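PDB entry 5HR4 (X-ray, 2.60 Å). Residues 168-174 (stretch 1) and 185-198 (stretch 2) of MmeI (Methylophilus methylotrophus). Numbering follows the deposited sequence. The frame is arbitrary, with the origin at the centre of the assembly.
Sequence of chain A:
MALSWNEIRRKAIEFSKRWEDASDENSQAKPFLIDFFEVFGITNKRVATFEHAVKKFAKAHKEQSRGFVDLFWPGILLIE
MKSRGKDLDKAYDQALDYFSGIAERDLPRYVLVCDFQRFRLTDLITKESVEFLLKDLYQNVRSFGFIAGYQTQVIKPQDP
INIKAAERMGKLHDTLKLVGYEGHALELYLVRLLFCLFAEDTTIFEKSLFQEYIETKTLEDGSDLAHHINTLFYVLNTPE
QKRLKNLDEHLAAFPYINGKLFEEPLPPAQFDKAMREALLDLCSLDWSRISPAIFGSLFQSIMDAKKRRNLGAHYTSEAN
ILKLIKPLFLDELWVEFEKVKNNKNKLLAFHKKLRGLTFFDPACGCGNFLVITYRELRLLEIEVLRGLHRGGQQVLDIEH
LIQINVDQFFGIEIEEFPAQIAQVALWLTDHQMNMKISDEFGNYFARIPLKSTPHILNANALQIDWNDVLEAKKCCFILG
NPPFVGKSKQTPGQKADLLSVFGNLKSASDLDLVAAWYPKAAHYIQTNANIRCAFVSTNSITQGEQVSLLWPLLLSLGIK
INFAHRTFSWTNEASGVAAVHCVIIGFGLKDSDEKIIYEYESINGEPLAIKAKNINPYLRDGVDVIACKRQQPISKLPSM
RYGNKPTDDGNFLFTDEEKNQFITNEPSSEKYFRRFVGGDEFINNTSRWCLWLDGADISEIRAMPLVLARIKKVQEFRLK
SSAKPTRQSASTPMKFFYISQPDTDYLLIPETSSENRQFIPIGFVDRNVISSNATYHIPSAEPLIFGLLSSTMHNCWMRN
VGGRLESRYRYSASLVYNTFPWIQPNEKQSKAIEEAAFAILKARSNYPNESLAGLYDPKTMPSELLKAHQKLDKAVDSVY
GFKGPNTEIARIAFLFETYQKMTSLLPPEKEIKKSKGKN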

# COMPACT_ATOMS: atom_id res chain seq x y z
N ARG A 168 16.83 0.09 18.45
CA ARG A 168 18.05 -0.36 19.10
C ARG A 168 18.07 -1.88 19.26
O ARG A 168 19.10 -2.53 19.05
CB ARG A 168 18.21 0.32 20.47
CG ARG A 168 19.17 1.52 20.45
CD ARG A 168 19.34 2.20 21.82
NE ARG A 168 18.31 3.22 22.06
CZ ARG A 168 17.46 3.20 23.09
NH1 ARG A 168 17.52 2.22 23.98
NH2 ARG A 168 16.56 4.16 23.21
N MET A 169 16.92 -2.46 19.63
CA MET A 169 16.81 -3.91 19.70
C MET A 169 17.06 -4.56 18.34
O MET A 169 17.71 -5.60 18.25
CB MET A 169 15.43 -4.29 20.24
CG MET A 169 15.06 -5.74 20.06
SD MET A 169 13.85 -6.30 21.28
CE MET A 169 14.96 -7.19 22.37
N GLY A 170 16.56 -3.93 17.28
CA GLY A 170 16.88 -4.40 15.94
C GLY A 170 18.37 -4.42 15.66
O GLY A 170 18.87 -5.35 15.02
N LYS A 171 19.11 -3.40 16.12
CA LYS A 171 20.55 -3.40 15.85
C LYS A 171 21.26 -4.51 16.62
O LYS A 171 22.24 -5.09 16.13
CB LYS A 171 21.16 -2.02 16.17
N LEU A 172 20.77 -4.84 17.81
CA LEU A 172 21.29 -6.00 18.54
C LEU A 172 21.15 -7.26 17.70
O LEU A 172 22.10 -8.04 17.56
CB LEU A 172 20.54 -6.15 19.86
CG LEU A 172 20.98 -7.36 20.69
CD1 LEU A 172 22.40 -7.13 21.13
CD2 LEU A 172 20.02 -7.57 21.88
N HIS A 173 19.96 -7.45 17.12
CA HIS A 173 19.72 -8.57 16.21
C HIS A 173 20.76 -8.62 15.10
O HIS A 173 21.46 -9.62 14.93
CB HIS A 173 18.30 -8.44 15.66
CG HIS A 173 18.02 -9.29 14.46
ND1 HIS A 173 18.59 -9.06 13.23
CD2 HIS A 173 17.17 -10.33 14.30
CE1 HIS A 173 18.12 -9.94 12.36
NE2 HIS A 173 17.26 -10.72 12.99
N ASP A 174 20.89 -7.54 14.33
CA ASP A 174 21.85 -7.54 13.23
C ASP A 174 23.29 -7.64 13.73
O ASP A 174 24.15 -8.19 13.03
CB ASP A 174 21.68 -6.28 12.36
CG ASP A 174 20.37 -6.27 11.58
OD1 ASP A 174 19.79 -7.37 11.32
OD2 ASP A 174 19.91 -5.16 11.22
N ALA A 185 17.70 -19.86 14.80
CA ALA A 185 18.12 -19.58 16.17
C ALA A 185 18.06 -18.09 16.45
O ALA A 185 17.49 -17.66 17.46
CB ALA A 185 19.53 -20.11 16.44
N LEU A 186 18.59 -17.27 15.53
CA LEU A 186 18.61 -15.83 15.76
C LEU A 186 17.20 -15.28 16.02
O LEU A 186 16.96 -14.65 17.05
CB LEU A 186 19.27 -15.13 14.57
CG LEU A 186 19.28 -13.60 14.67
CD1 LEU A 186 20.17 -13.14 15.82
CD2 LEU A 186 19.72 -13.00 13.36
N GLU A 187 16.26 -15.57 15.11
CA GLU A 187 14.91 -15.05 15.23
C GLU A 187 14.26 -15.43 16.55
O GLU A 187 13.61 -14.61 17.20
CB GLU A 187 14.04 -15.55 14.07
CG GLU A 187 14.70 -15.62 12.71
CD GLU A 187 15.30 -14.30 12.23
OE1 GLU A 187 15.99 -14.31 11.17
OE2 GLU A 187 15.10 -13.27 12.90
N LEU A 188 14.42 -16.69 16.97
CA LEU A 188 13.78 -17.13 18.20
C LEU A 188 14.58 -16.71 19.43
O LEU A 188 13.98 -16.46 20.49
CB LEU A 188 13.57 -18.64 18.17
CG LEU A 188 13.09 -19.47 19.37
CD1 LEU A 188 11.87 -18.90 20.05
CD2 LEU A 188 12.78 -20.85 18.85
N TYR A 189 15.91 -16.63 19.33
CA TYR A 189 16.69 -16.07 20.42
C TYR A 189 16.17 -14.69 20.79
O TYR A 189 15.92 -14.39 21.96
CB TYR A 189 18.16 -15.99 20.03
CG TYR A 189 19.14 -15.93 21.18
CD1 TYR A 189 19.48 -14.72 21.77
CD2 TYR A 189 19.77 -17.09 21.65
CE1 TYR A 189 20.39 -14.65 22.81
CE2 TYR A 189 20.67 -17.03 22.69
CZ TYR A 189 20.98 -15.81 23.28
OH TYR A 189 21.90 -15.75 24.32
N LEU A 190 15.94 -13.85 19.78
CA LEU A 190 15.64 -12.45 20.03
C LEU A 190 14.23 -12.28 20.57
O LEU A 190 14.00 -11.60 21.58
CB LEU A 190 15.83 -11.65 18.74
CG LEU A 190 16.04 -10.15 18.96
CD1 LEU A 190 17.51 -9.82 19.27
CD2 LEU A 190 15.53 -9.37 17.76
N VAL A 191 13.27 -12.93 19.92
CA VAL A 191 11.90 -12.94 20.41
C VAL A 191 11.81 -13.52 21.83
O VAL A 191 10.98 -13.08 22.63
CB VAL A 191 11.04 -13.70 19.38
CG1 VAL A 191 10.43 -14.97 19.97
CG2 VAL A 191 10.00 -12.77 18.73
N ARG A 192 12.67 -14.48 22.18
CA ARG A 192 12.75 -14.89 23.58
C ARG A 192 13.21 -13.74 24.48
O ARG A 192 12.58 -13.45 25.50
CB ARG A 192 13.66 -16.10 23.73
CG ARG A 192 13.01 -17.42 23.31
CD ARG A 192 14.08 -18.48 23.10
NE ARG A 192 13.49 -19.80 22.88
CZ ARG A 192 14.10 -20.94 23.16
NH1 ARG A 192 15.32 -20.92 23.68
NH2 ARG A 192 13.49 -22.10 22.94
N LEU A 193 14.32 -13.08 24.12
CA LEU A 193 14.76 -11.91 24.88
C LEU A 193 13.65 -10.89 25.02
O LEU A 193 13.50 -10.25 26.08
CB LEU A 193 15.96 -11.26 24.20
CG LEU A 193 17.15 -12.20 24.14
CD1 LEU A 193 18.14 -11.62 23.14
CD2 LEU A 193 17.77 -12.30 25.51
N LEU A 194 12.88 -10.70 23.96
CA LEU A 194 11.80 -9.73 24.02
C LEU A 194 10.81 -10.09 25.12
O LEU A 194 10.37 -9.23 25.89
CB LEU A 194 11.10 -9.67 22.67
CG LEU A 194 9.98 -8.65 22.59
CD1 LEU A 194 10.53 -7.26 22.86
CD2 LEU A 194 9.35 -8.76 21.22
N PHE A 195 10.47 -11.37 25.21
CA PHE A 195 9.57 -11.81 26.27
C PHE A 195 10.20 -11.56 27.63
O PHE A 195 9.52 -11.12 28.56
CB PHE A 195 9.22 -13.28 26.09
CG PHE A 195 8.44 -13.86 27.23
CD1 PHE A 195 9.09 -14.33 28.36
CD2 PHE A 195 7.07 -13.95 27.16
CE1 PHE A 195 8.39 -14.85 29.40
CE2 PHE A 195 6.35 -14.48 28.20
CZ PHE A 195 7.01 -14.94 29.33
N CYS A 196 11.49 -11.82 27.77
CA CYS A 196 12.11 -11.56 29.06
C CYS A 196 12.07 -10.07 29.40
O CYS A 196 11.84 -9.71 30.56
CB CYS A 196 13.54 -12.11 29.07
SG CYS A 196 13.60 -13.91 29.11
N LEU A 197 12.29 -9.19 28.41
CA LEU A 197 12.27 -7.77 28.72
C LEU A 197 10.89 -7.33 29.18
O LEU A 197 10.76 -6.59 30.15
CB LEU A 197 12.72 -6.95 27.51
CG LEU A 197 14.19 -7.16 27.15
CD1 LEU A 197 14.47 -6.61 25.79
CD2 LEU A 197 15.09 -6.51 28.18
N PHE A 198 9.85 -7.84 28.53
CA PHE A 198 8.49 -7.55 28.96
C PHE A 198 8.20 -8.16 30.33
O PHE A 198 7.50 -7.55 31.16
CB PHE A 198 7.50 -8.06 27.92
CG PHE A 198 6.07 -7.98 28.34
CD1 PHE A 198 5.36 -6.79 28.21
CD2 PHE A 198 5.41 -9.10 28.87
CE1 PHE A 198 4.01 -6.71 28.59
CE2 PHE A 198 4.08 -9.03 29.24
CZ PHE A 198 3.37 -7.83 29.10

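Stretches 1 and 2 form a compact, largely apolar contact between two helices running in roughly opposite directions, with, toward one end, a histidine that combines a weak hydrogen bond with packing against leucine. The helix axes lie 146° apart in direction and approach to 10.7 Å, a separation wide enough for side chains to fill the space between the backbones. The contact buries 434 Å² in total, most of it on Met169, His173 and Leu190. The closest pair of CA atoms across the stretches is His173 CA and Leu190 CA, 6.8 Å apart.

Met169 and His173 lie one helical turn apart, so both reach the same side of stretch 1. The CA-to-CB bond of Met169 points toward stretch 2, and its unbranched side chain, with chi1 and chi2 both t, extends along a row of leucines. Met169 CG lies 4.3 Å from Leu190 CD2, Met169 SD 3.8 Å from Leu194 CD1, and Met169 CE 3.5 Å from Leu197 CD1. A long, flexible apolar chain suits this position because CG, SD and CE in turn meet leucines on successive turns of the partner helix. Leu190 presents both methyls to stretch 1: Leu190 CD2 packs 3.6 Å from His173 CB, while Leu190 CD1 lies 4.3 Å from Leu172 CD2. Leu172 starts out sideways, but the end of its side chain comes nearer and adds to the apolar surface.

His173 also leaves its helix sideways, and its t chi1 carries the imidazole to stretch 2. There Leu186 CD2 sits over one ring face, 3.7 Å from the ring centroid and 24° off the ring normal, in a CH-pi contact; the same methyl carbon is 3.4 Å from His173 NE2. Leu190 CD2 and Glu187 OE2 lie instead at the ring edge, near its plane. This position allows His173 NE2 to donate a hydrogen bond to Glu187 OE2, although the 3.3 Å separation and the N-H...acceptor angle of 146° make it weak. Glu187 starts from a CA-to-CB bond that points away from stretch 1, and its m, m conformation brings the carboxylate back to the ring. Across the imidazole, His173 ND1 donates to Asp174 OD1 of its own helix at 2.8 Å, so both ring nitrogens have acidic partners.

Histidine suits this place because its flat ring offers a face to a leucine methyl while its two nitrogens donate to Glu187 and Asp174. Gly170, by contrast, has no side chain, and an ideal CB there would point away from stretch 2.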